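Side-chain contacts in uncharacterized protein (Sulfolobus solfataricus, PDB 3EXC), which cuts single-stranded RNA as a homodimeric, magnesium-dependent Cas2 endoribonuclease of the CRISPR antiviral defence system: residues M47-L50 against V51-V54; L70-R73 against D74-R78. The protein carries 2 engineered substitutions. All coordinates share one frame; numbering follows the deposited sequence.

Contact 1: M47-L50 against V51-V54; sequences MKDL and VRVV. Engineered in segment 47-50: M47 (natural residue Val).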
loop_
_atom_site.group_PDB
_atom_site.type_symbol
_atom_site.label_atom_id
_atom_site.label_comp_id
_atom_site.label_asym_id
_atom_site.label_seq_id
_atom_site.Cartn_x
_atom_site.Cartn_y
_atom_site.Cartn_z
HETATM N N MSE A 47 -14.560 -10.871 -5.086
HETATM C CA MSE A 47 -14.489 -9.716 -4.169
HETATM C C MSE A 47 -14.979 -10.101 -2.784
HETATM O O MSE A 47 -14.265 -9.917 -1.805
HETATM C CB MSE A 47 -15.253 -8.486 -4.690
HETATM C CG MSE A 47 -15.066 -7.221 -3.832
HETATM SE SE MSE A 47 -13.118 -6.537 -3.749
HETATM C CE MSE A 47 -13.365 -4.568 -4.321
ATOM N N LYS A 48 -16.182 -10.671 -2.721
ATOM C CA LYS A 48 -16.831 -11.003 -1.461
ATOM C C LYS A 48 -15.992 -11.989 -0.647
ATOM O O LYS A 48 -15.925 -11.877 0.586
ATOM C CB LYS A 48 -18.228 -11.541 -1.733
ATOM C CG LYS A 48 -19.209 -11.303 -0.594
ATOM C CD LYS A 48 -19.349 -9.806 -0.143
ATOM C CE LYS A 48 -20.477 -9.693 0.924
ATOM N NZ LYS A 48 -21.642 -10.631 0.572
ATOM N N ASP A 49 -15.326 -12.913 -1.350
ATOM C CA ASP A 49 -14.394 -13.846 -0.724
ATOM C C ASP A 49 -13.133 -13.225 -0.195
ATOM O O ASP A 49 -12.674 -13.622 0.880
ATOM C CB ASP A 49 -14.035 -14.985 -1.651
ATOM C CG ASP A 49 -15.074 -16.047 -1.626
ATOM O OD1 ASP A 49 -14.826 -17.127 -2.191
ATOM O OD2 ASP A 49 -16.155 -15.812 -1.018
ATOM N N LEU A 50 -12.578 -12.275 -0.961
ATOM C CA LEU A 50 -11.448 -11.461 -0.536
ATOM C C LEU A 50 -11.723 -10.758 0.809
ATOM O O LEU A 50 -10.947 -10.880 1.757
ATOM C CB LEU A 50 -11.039 -10.442 -1.614
ATOM C CG LEU A 50 -9.877 -9.542 -1.249
ATOM C CD1 LEU A 50 -8.703 -10.417 -0.995
ATOM C CD2 LEU A 50 -9.566 -8.584 -2.398
ATOM N N VAL A 51 -12.832 -10.047 0.901
ATOM C CA VAL A 51 -13.152 -9.355 2.117
ATOM C C VAL A 51 -13.339 -10.335 3.266
ATOM O O VAL A 51 -12.813 -10.090 4.358
ATOM C CB VAL A 51 -14.375 -8.441 1.914
ATOM C CG1 VAL A 51 -14.867 -7.849 3.215
ATOM C CG2 VAL A 51 -14.027 -7.316 0.916
ATOM N N ARG A 52 -14.045 -11.446 3.031
ATOM C CA ARG A 52 -14.271 -12.443 4.087
ATOM C C ARG A 52 -12.913 -12.984 4.551
ATOM O O ARG A 52 -12.619 -13.021 5.732
ATOM C CB ARG A 52 -15.215 -13.554 3.616
ATOM C CG ARG A 52 -16.402 -13.874 4.577
ATOM C CD ARG A 52 -16.746 -15.397 4.648
ATOM N NE ARG A 52 -16.232 -16.257 3.528
ATOM C CZ ARG A 52 -16.564 -17.559 3.331
ATOM N NH1 ARG A 52 -16.045 -18.222 2.299
ATOM N NH2 ARG A 52 -17.418 -18.207 4.164
ATOM N N VAL A 53 -12.030 -13.338 3.639
ATOM C CA VAL A 53 -10.708 -13.812 4.041
ATOM C C VAL A 53 -9.954 -12.837 4.921
ATOM O O VAL A 53 -9.422 -13.203 5.976
ATOM C CB VAL A 53 -9.847 -14.096 2.804
ATOM C CG1 VAL A 53 -8.299 -14.053 3.105
ATOM C CG2 VAL A 53 -10.310 -15.373 2.127
ATOM N N VAL A 54 -9.873 -11.586 4.488
ATOM C CA VAL A 54 -9.154 -10.624 5.253
ATOM C C VAL A 54 -9.782 -10.500 6.628
ATOM O O VAL A 54 -9.097 -10.580 7.616
ATOM C CB VAL A 54 -9.136 -9.270 4.514
ATOM C CG1 VAL A 54 -8.605 -8.199 5.441
ATOM C CG2 VAL A 54 -8.290 -9.363 3.237
#

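Contact 2: L70-R73 against D74-R78; sequences LGIR and DWERR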
loop_
_atom_site.group_PDB
_atom_site.type_symbol
_atom_site.label_atom_id
_atom_site.label_comp_id
_atom_site.label_asym_id
_atom_site.label_seq_id
_atom_site.Cartn_x
_atom_site.Cartn_y
_atom_site.Cartn_z
ATOM N N LEU A 70 -8.089 -0.070 -8.753
ATOM C CA LEU A 70 -7.577 0.921 -9.661
ATOM C C LEU A 70 -7.636 0.483 -11.085
ATOM O O LEU A 70 -7.839 -0.672 -11.326
ATOM C CB LEU A 70 -6.195 1.337 -9.301
ATOM C CG LEU A 70 -5.121 0.313 -9.164
ATOM C CD1 LEU A 70 -3.971 1.134 -8.713
ATOM C CD2 LEU A 70 -5.535 -0.644 -8.131
ATOM N N GLY A 71 -7.579 1.417 -12.014
ATOM C CA GLY A 71 -7.650 1.063 -13.432
ATOM C C GLY A 71 -6.278 0.513 -13.809
ATOM O O GLY A 71 -5.232 0.823 -13.207
ATOM N N ILE A 72 -6.266 -0.314 -14.814
ATOM C CA ILE A 72 -5.046 -0.891 -15.326
ATOM C C ILE A 72 -4.012 0.198 -15.678
ATOM O O ILE A 72 -2.831 0.031 -15.381
ATOM C CB ILE A 72 -5.397 -1.851 -16.538
ATOM C CG1 ILE A 72 -4.135 -2.481 -17.146
ATOM C CG2 ILE A 72 -6.146 -1.122 -17.619
ATOM C CD1 ILE A 72 -3.253 -3.307 -16.020
ATOM N N ARG A 73 -4.427 1.301 -16.320
ATOM C CA ARG A 73 -3.477 2.318 -16.747
ATOM C C ARG A 73 -2.880 3.049 -15.546
ATOM O O ARG A 73 -1.724 3.404 -15.604
ATOM C CB ARG A 73 -4.080 3.301 -17.758
ATOM C CG ARG A 73 -4.348 2.654 -19.098
ATOM C CD ARG A 73 -3.037 2.242 -19.871
ATOM N NE ARG A 73 -2.169 3.400 -20.157
ATOM C CZ ARG A 73 -0.882 3.509 -19.830
ATOM N NH1 ARG A 73 -0.251 4.619 -20.130
ATOM N NH2 ARG A 73 -0.220 2.525 -19.213
ATOM N N ASP A 74 -3.652 3.268 -14.472
ATOM C CA ASP A 74 -3.092 3.852 -13.243
ATOM C C ASP A 74 -2.048 2.925 -12.637
ATOM O O ASP A 74 -1.015 3.371 -12.155
ATOM C CB ASP A 74 -4.151 3.988 -12.118
ATOM C CG ASP A 74 -5.351 4.829 -12.515
ATOM O OD1 ASP A 74 -5.102 5.901 -13.181
ATOM O OD2 ASP A 74 -6.552 4.397 -12.143
ATOM N N TRP A 75 -2.309 1.625 -12.594
ATOM C CA TRP A 75 -1.304 0.704 -12.058
ATOM C C TRP A 75 -0.014 0.715 -12.929
ATOM O O TRP A 75 1.147 0.789 -12.461
ATOM C CB TRP A 75 -1.919 -0.674 -12.084
ATOM C CG TRP A 75 -0.916 -1.724 -11.765
ATOM C CD1 TRP A 75 -0.481 -2.731 -12.592
ATOM C CD2 TRP A 75 -0.201 -1.863 -10.533
ATOM N NE1 TRP A 75 0.475 -3.506 -11.928
ATOM C CE2 TRP A 75 0.653 -2.995 -10.667
ATOM C CE3 TRP A 75 -0.173 -1.115 -9.334
ATOM C CZ2 TRP A 75 1.520 -3.396 -9.655
ATOM C CZ3 TRP A 75 0.669 -1.528 -8.309
ATOM C CH2 TRP A 75 1.520 -2.644 -8.485
ATOM N N GLU A 76 -0.233 0.639 -14.241
ATOM C CA GLU A 76 0.880 0.690 -15.208
ATOM C C GLU A 76 1.757 1.926 -15.044
ATOM O O GLU A 76 2.933 1.851 -15.189
ATOM C CB GLU A 76 0.334 0.584 -16.643
ATOM C CG GLU A 76 -0.052 -0.832 -16.851
ATOM C CD GLU A 76 -0.544 -1.129 -18.248
ATOM O OE1 GLU A 76 -0.930 -0.187 -18.996
ATOM O OE2 GLU A 76 -0.538 -2.337 -18.619
ATOM N N ARG A 77 1.174 3.061 -14.746
ATOM C CA ARG A 77 1.934 4.251 -14.630
ATOM C C ARG A 77 2.443 4.478 -13.232
ATOM O O ARG A 77 2.925 5.525 -12.964
ATOM C CB ARG A 77 1.097 5.457 -15.034
ATOM C CG ARG A 77 0.643 5.389 -16.504
ATOM C CD ARG A 77 0.457 6.804 -17.114
ATOM N NE ARG A 77 1.810 7.282 -17.483
ATOM C CZ ARG A 77 2.455 8.347 -16.945
ATOM N NH1 ARG A 77 3.672 8.628 -17.345
ATOM N NH2 ARG A 77 1.890 9.156 -16.073
ATOM N N ARG A 78 2.368 3.513 -12.340
ATOM C CA ARG A 78 3.039 3.660 -11.045
ATOM C C ARG A 78 4.546 3.918 -11.276
ATOM O O ARG A 78 5.082 3.665 -12.345
ATOM C CB ARG A 78 2.903 2.326 -10.298
ATOM C CG ARG A 78 3.747 1.223 -10.947
ATOM C CD ARG A 78 3.426 -0.148 -10.324
ATOM N NE ARG A 78 4.151 -1.252 -10.905
ATOM C CZ ARG A 78 3.807 -1.824 -12.064
ATOM N NH1 ARG A 78 4.490 -2.891 -12.510
ATOM N NH2 ARG A 78 2.793 -1.319 -12.797
#

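Contact 1: M47-L50 against V51-V54
V51 through V54 hang on M47 through L50 by four successive i to i+4 backbone hydrogen bonds, one turn of helix 47-57. V51 N gives to M47 O, R52 N to K48 O and V54 N to L50 O. The shortest of the four runs from V53 N to D49 O, at 2.8 Å.

Apolar contact follows the same spacing. L50 sends CG anti to its own N (chi1 179°), and its CD1 lies 4.4 Å from CG2 of V54, a loose touch one turn apart. V54 CG2 also sits 3.4 Å from L50 O, and V53 CG2 rests 3.2 Å from D49 O, the methyls lying against the carbonyls that bind their own N-H groups.

On the exposed side, opposite charges come near each other without pairing. D49 and R52 run side by side, and D49 OD2 stands off the flat of the R52 guanidinium, 4.1 Å from NH1, where the charges attract without a hydrogen bond or salt bridge.

L50 and V54 pack on strand 64-70 and helix 15-27, while V51, V54 and the engineered selenomethionine M47 meet I79 and I81 of the second subunit. The helix is two-faced: apolar toward sheet and dimer partner, charged on its exposed side.

Contact 2: L70-R73 against D74-R78
G71 is the N-cap of the short helix 72-76, which starts as strand 64-70 ends. W75 N bonds to G71 O, E76 N to I72 O at 2.9 Å and R77 N to R73 O.

D74 reaches back to the cap. Its chi1 of -58° sets CG beside its own N, and OD2 accepts from G71 N at 3.2 Å on the anti side, out of the carboxylate plane. R73 folds at chi2 and chi3 to bring NH2 2.8 Å from E76 OE1, a salt bridge lying near the guanidinium plane but with the two flat groups turned 60° apart. On the apolar side, L70 CD1 approaches W75 CB, and I72 CD1 comes to the edge of the indole. R78 NH2 lies over one face of the indole, offset toward the rim, and donates a hydrogen bond to W75 O at 2.7 Å; R78 N reaches the same oxygen from the opposite face of its plane.

Both ends of this single turn are thus tied by side chains. W75, with a cation-pi contact to K5 and packing on I68 of the second subunit, turns inward, whereas the R73-E76 pair is exposed. The capping D74 OD2 lies close to D74 OD2 of the second subunit, and this proximity could raise the affinity of one carboxylate for a proton.

How the contacts relate
Contact 1 closes before contact 2 opens, and strand 64-70 runs between them: the long helix 47-57 packs on that strand, and the short helix 72-76 starts where it ends. Their centres are about 22 Å apart and their nearest atoms about 8 Å, so they do not touch. Both belong to the ferredoxin-like Cas2 fold and both meet the second subunit, joining in the dimer interface at separate places. The predicted magnesium-binding residue D11, on strand 5-11, is closer to contact 1, the side chain of V54 being about 10 Å from that of D11. The side chains of V54 and W75 are each about 12 Å from a bound sodium ion, too far for either to bind it.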